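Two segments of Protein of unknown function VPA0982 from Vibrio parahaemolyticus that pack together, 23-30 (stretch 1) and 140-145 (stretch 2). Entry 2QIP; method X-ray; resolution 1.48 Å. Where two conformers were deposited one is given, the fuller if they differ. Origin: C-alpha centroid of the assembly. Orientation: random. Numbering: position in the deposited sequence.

Stretch 1, residues 23-30: YTCREAYR
Stretch 2 140-145: GVPRLT

Val141 lies at the centre of the contact, its CA-to-CB bond directed toward a helix that runs through residues 23-29. With chi1 at 171° (t), Val141 CG1 packs 3.6 Å from Ala28 CB, and CG2 lies 3.4 Å from Thr24 OG1 and 4.0 Å from Cys25 SG; both methyls meet the Tyr29 ring, CG1 at 3.9 Å and CG2 at 4.0 Å from Tyr29 CE2. In the backbone register, the CA atoms of Thr24 and Val141 are 6.4 Å apart and those of Ala28 and Arg143, one helical turn further along stretch 1, are 7.3 Å apart. Thr24 and Ala28 both direct CB toward the second stretch.

Leu144 completes the apolar centre. In its m,t rotamer (chi1 -65°, chi2 169°), it brings CD1 to 3.8 Å from Thr24 CB, 3.5 Å from Thr24 O and 4.1 Å from Ala28 CB. Thr24 O also accepts the helical hydrogen bond from Ala28 N (2.9 Å), so the methyl packs against a carbonyl already engaged in the helix. At the margin, Glu27 extends with chi1 and chi2 both t and places OE2 3.6 Å from Leu144 CD2, a van der Waals approach.

The second stretch presents these side chains through a compact turn. Val141, at phi/psi -71/114, leads into a 3-10 segment at 142-144, and Val141 O accepts from both Leu144 N (3.0 Å) and Thr145 OG1 (2.7 Å). Thr145, with chi1 m, thus braces the turn without touching the helix.

Toward the end of the helix, Tyr29 (phi/psi -128/-7, chi1 -51°, m) starts sideways, but its ring reaches across so that OH is 3.7 Å from Val141 CG1 and 3.8 Å from Pro142 CD. Arg143 runs alongside Ala28 and Tyr29 with chi1 p, chi2 t and chi3 p; its CD lies 3.8 Å from Ala28 CB, and its NH1 sits 4.0 Å from Tyr29 CE1, which lies at the guanidinium edge, in an oblique approach to the ring. Arg30 then leaves helical geometry with positive phi (40/46), out of reach of the second stretch.

No direct hydrogen bond joins the two stretches; water supplies the polar links. Water 1 donates to Thr24 OG1 (2.8 Å) and accepts from Val141 N (2.9 Å), while water 2 donates to Tyr29 OH (3.0 Å) and accepts from Arg143 N (3.0 Å). These bridges connect helix side chains to backbone amides of the turn, supplementing an interface that buries 396 Å² in total.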

ATOM      1  N   TYR A  23       7.299  -7.663  15.506  1.00 16.52           N
ATOM      2  CA  TYR A  23       8.743  -7.539  15.322  1.00 18.15           C
ATOM      3  C   TYR A  23       9.334  -6.347  16.055  1.00 17.73           C
ATOM      4  O   TYR A  23      10.427  -6.446  16.627  1.00 17.84           O
ATOM      5  CB  TYR A  23       9.109  -7.546  13.838  1.00 20.77           C
ATOM      6  CG  TYR A  23       8.889  -8.911  13.219  1.00 24.16           C
ATOM      7  CD1 TYR A  23       9.631 -10.021  13.646  1.00 25.65           C
ATOM      8  CD2 TYR A  23       7.918  -9.102  12.242  1.00 26.45           C
ATOM      9  CE1 TYR A  23       9.418 -11.290  13.094  1.00 27.16           C
ATOM     10  CE2 TYR A  23       7.695 -10.363  11.680  1.00 27.94           C
ATOM     11  CZ  TYR A  23       8.451 -11.450  12.115  1.00 27.20           C
ATOM     12  OH  TYR A  23       8.235 -12.690  11.561  1.00 28.57           O
ATOM     13  N   THR A  24       8.627  -5.217  16.060  1.00 16.86           N
ATOM     14  CA  THR A  24       9.158  -4.057  16.772  1.00 15.91           C
ATOM     15  C   THR A  24       9.145  -4.259  18.282  1.00 16.25           C
ATOM     16  O   THR A  24      10.082  -3.828  18.958  1.00 16.26           O
ATOM     17  CB  THR A  24       8.435  -2.722  16.393  1.00 15.33           C
ATOM     18  OG1 THR A  24       7.026  -2.847  16.666  1.00 15.03           O
ATOM     19  CG2 THR A  24       8.668  -2.393  14.930  1.00 15.40           C
ATOM     20  N   CYS A  25       8.113  -4.911  18.821  1.00 16.33           N
ATOM     21  CA  CYS A  25       8.109  -5.196  20.257  1.00 16.52           C
ATOM     22  C   CYS A  25       9.190  -6.216  20.625  1.00 17.19           C
ATOM     23  O   CYS A  25       9.822  -6.080  21.668  1.00 18.33           O
ATOM     24  CB  CYS A  25       6.737  -5.663  20.741  1.00 15.99           C
ATOM     25  SG  CYS A  25       5.526  -4.323  20.879  1.00 16.12           S
ATOM     26  N   ARG A  26       9.406  -7.212  19.769  1.00 17.96           N
ATOM     27  CA  ARG A  26      10.499  -8.180  20.000  1.00 19.04           C
ATOM     28  C   ARG A  26      11.870  -7.494  19.970  1.00 19.60           C
ATOM     29  O   ARG A  26      12.726  -7.755  20.834  1.00 19.83           O
ATOM     30  CB  ARG A  26      10.448  -9.330  18.990  1.00 19.43           C
ATOM     31  CG  ARG A  26       9.250 -10.296  19.079  1.00 23.67           C
ATOM     32  CD  ARG A  26       8.837 -10.711  20.493  1.00 26.66           C
ATOM     33  NE  ARG A  26       9.876 -11.453  21.197  1.00 27.07           N
ATOM     34  CZ  ARG A  26       9.763 -11.920  22.439  1.00 31.24           C
ATOM     35  NH1 ARG A  26      10.782 -12.576  22.985  1.00 31.20           N
ATOM     36  NH2 ARG A  26       8.641 -11.737  23.135  1.00 30.56           N
ATOM     37  N   GLU A  27      12.092  -6.635  18.984  1.00 20.49           N
ATOM     38  CA  GLU A  27      13.397  -5.983  18.827  0.50 21.17           C
ATOM     39  C   GLU A  27      13.686  -4.979  19.939  1.00 21.26           C
ATOM     40  O   GLU A  27      14.801  -4.950  20.494  1.00 21.60           O
ATOM     41  CB  GLU A  27      13.519  -5.312  17.452  0.50 21.28           C
ATOM     42  CG  GLU A  27      14.836  -4.566  17.224  0.50 23.00           C
ATOM     43  CD  GLU A  27      14.961  -3.972  15.827  0.50 22.31           C
ATOM     44  OE1 GLU A  27      14.172  -4.350  14.932  0.50 23.90           O
ATOM     45  OE2 GLU A  27      15.865  -3.129  15.623  0.50 24.75           O
ATOM     46  N   ALA A  28      12.700  -4.154  20.277  1.00 20.00           N
ATOM     47  CA  ALA A  28      12.918  -3.113  21.283  1.00 20.21           C
ATOM     48  C   ALA A  28      12.870  -3.604  22.722  1.00 20.64           C
ATOM     49  O   ALA A  28      13.589  -3.089  23.573  1.00 21.70           O
ATOM     50  CB  ALA A  28      11.905  -2.006  21.097  1.00 19.19           C
ATOM     51  N   TYR A  29      11.991  -4.569  22.992  1.00 20.43           N
ATOM     52  CA  TYR A  29      11.641  -4.935  24.355  1.00 21.32           C
ATOM     53  C   TYR A  29      11.752  -6.434  24.671  1.00 22.27           C
ATOM     54  O   TYR A  29      11.559  -6.823  25.821  1.00 23.57           O
ATOM     55  CB  TYR A  29      10.210  -4.488  24.657  1.00 20.62           C
ATOM     56  CG  TYR A  29       9.894  -3.054  24.328  1.00 19.96           C
ATOM     57  CD1 TYR A  29      10.628  -1.995  24.873  1.00 21.23           C
ATOM     58  CD2 TYR A  29       8.803  -2.742  23.495  1.00 18.25           C
ATOM     59  CE1 TYR A  29      10.304  -0.661  24.583  1.00 20.19           C
ATOM     60  CE2 TYR A  29       8.482  -1.433  23.197  1.00 19.28           C
ATOM     61  CZ  TYR A  29       9.222  -0.394  23.742  1.00 19.36           C
ATOM     62  OH  TYR A  29       8.891   0.910  23.446  1.00 20.12           O
ATOM     63  N   ARG A  30      12.010  -7.258  23.658  1.00 23.66           N
ATOM     64  CA  ARG A  30      11.864  -8.733  23.767  1.00 25.11           C
ATOM     65  C   ARG A  30      10.612  -9.143  24.570  1.00 25.57           C
ATOM     66  O   ARG A  30      10.647 -10.025  25.441  1.00 26.09           O
ATOM     67  CB  ARG A  30      13.161  -9.405  24.271  1.00 26.01           C
ATOM     68  CG  ARG A  30      14.283  -9.348  23.223  1.00 29.43           C
ATOM     69  CD  ARG A  30      14.586 -10.685  22.511  1.00 33.80           C
ATOM     70  NE  ARG A  30      13.477 -11.305  21.775  1.00 40.30           N
ATOM     71  CZ  ARG A  30      13.628 -12.154  20.754  1.00 31.82           C
ATOM     72  NH1 ARG A  30      14.840 -12.488  20.321  1.00 44.72           N
ATOM     73  NH2 ARG A  30      12.567 -12.662  20.143  1.00 44.24           N
ATOM     74  N   GLY A 140       2.915   3.298  17.973  1.00 11.91           N
ATOM     75  CA  GLY A 140       4.128   2.672  17.461  1.00 13.07           C
ATOM     76  C   GLY A 140       5.195   2.600  18.531  1.00 13.34           C
ATOM     77  O   GLY A 140       5.175   3.391  19.470  1.00 13.66           O
ATOM     78  N   VAL A 141       6.126   1.651  18.386  1.00 14.13           N
ATOM     79  CA  VAL A 141       7.287   1.560  19.281  1.00 15.18           C
ATOM     80  C   VAL A 141       8.195   2.753  18.928  1.00 15.41           C
ATOM     81  O   VAL A 141       8.696   2.814  17.810  1.00 16.04           O
ATOM     82  CB  VAL A 141       8.023   0.239  19.055  1.00 15.23           C
ATOM     83  CG1 VAL A 141       9.340   0.229  19.821  1.00 16.94           C
ATOM     84  CG2 VAL A 141       7.138  -0.914  19.494  1.00 15.84           C
ATOM     85  N   PRO A 142       8.362   3.725  19.855  1.00 16.08           N
ATOM     86  CA  PRO A 142       9.043   4.973  19.445  1.00 16.98           C
ATOM     87  C   PRO A 142      10.407   4.790  18.788  1.00 18.04           C
ATOM     88  O   PRO A 142      10.668   5.424  17.757  1.00 18.30           O
ATOM     89  CB  PRO A 142       9.148   5.768  20.744  1.00 17.95           C
ATOM     90  CG  PRO A 142       8.001   5.290  21.546  1.00 16.93           C
ATOM     91  CD  PRO A 142       7.910   3.795  21.258  1.00 16.36           C
ATOM     92  N   ARG A 143      11.246   3.911  19.335  1.00 19.08           N
ATOM     93  CA  ARG A 143      12.614   3.787  18.818  1.00 21.54           C
ATOM     94  C   ARG A 143      12.664   3.108  17.433  1.00 19.98           C
ATOM     95  O   ARG A 143      13.706   3.063  16.784  1.00 21.15           O
ATOM     96  CB  ARG A 143      13.549   3.135  19.864  1.00 21.52           C
ATOM     97  CG  ARG A 143      13.319   1.653  20.098  1.00 25.40           C
ATOM     98  CD  ARG A 143      14.165   1.081  21.266  1.00 25.42           C
ATOM     99  NE  ARG A 143      13.502   1.179  22.574  1.00 36.32           N
ATOM    100  CZ  ARG A 143      13.794   2.085  23.510  1.00 29.40           C
ATOM    101  NH1 ARG A 143      13.145   2.085  24.672  1.00 41.57           N
ATOM    102  NH2 ARG A 143      14.741   2.995  23.293  1.00 42.29           N
ATOM    103  N   LEU A 144      11.515   2.627  16.956  1.00 18.34           N
ATOM    104  CA  LEU A 144      11.441   1.931  15.669  1.00 17.48           C
ATOM    105  C   LEU A 144      10.363   2.496  14.756  1.00 16.59           C
ATOM    106  O   LEU A 144      10.096   1.926  13.699  1.00 18.49           O
ATOM    107  CB  LEU A 144      11.242   0.423  15.883  1.00 17.41           C
ATOM    108  CG  LEU A 144      12.440  -0.269  16.574  1.00 17.78           C
ATOM    109  CD1 LEU A 144      12.092  -1.690  17.000  1.00 19.34           C
ATOM    110  CD2 LEU A 144      13.682  -0.257  15.677  1.00 20.37           C
ATOM    111  N   THR A 145       9.780   3.619  15.166  1.00 15.15           N
ATOM    112  CA  THR A 145       8.735   4.294  14.389  1.00 15.12           C
ATOM    113  C   THR A 145       9.307   5.475  13.629  1.00 14.94           C
ATOM    114  O   THR A 145      10.076   6.281  14.173  1.00 15.03           O
ATOM    115  CB  THR A 145       7.596   4.782  15.297  1.00 14.61           C
ATOM    116  OG1 THR A 145       6.960   3.642  15.881  1.00 14.08           O
ATOM    117  CG2 THR A 145       6.535   5.566  14.526  1.00 15.32           C
TER
HETATM  118  O   HOH W   1       5.763  -0.345  16.272  1.00 17.15           O
HETATM  119  O   HOH W   2      10.995   2.483  21.972  1.00 25.46           O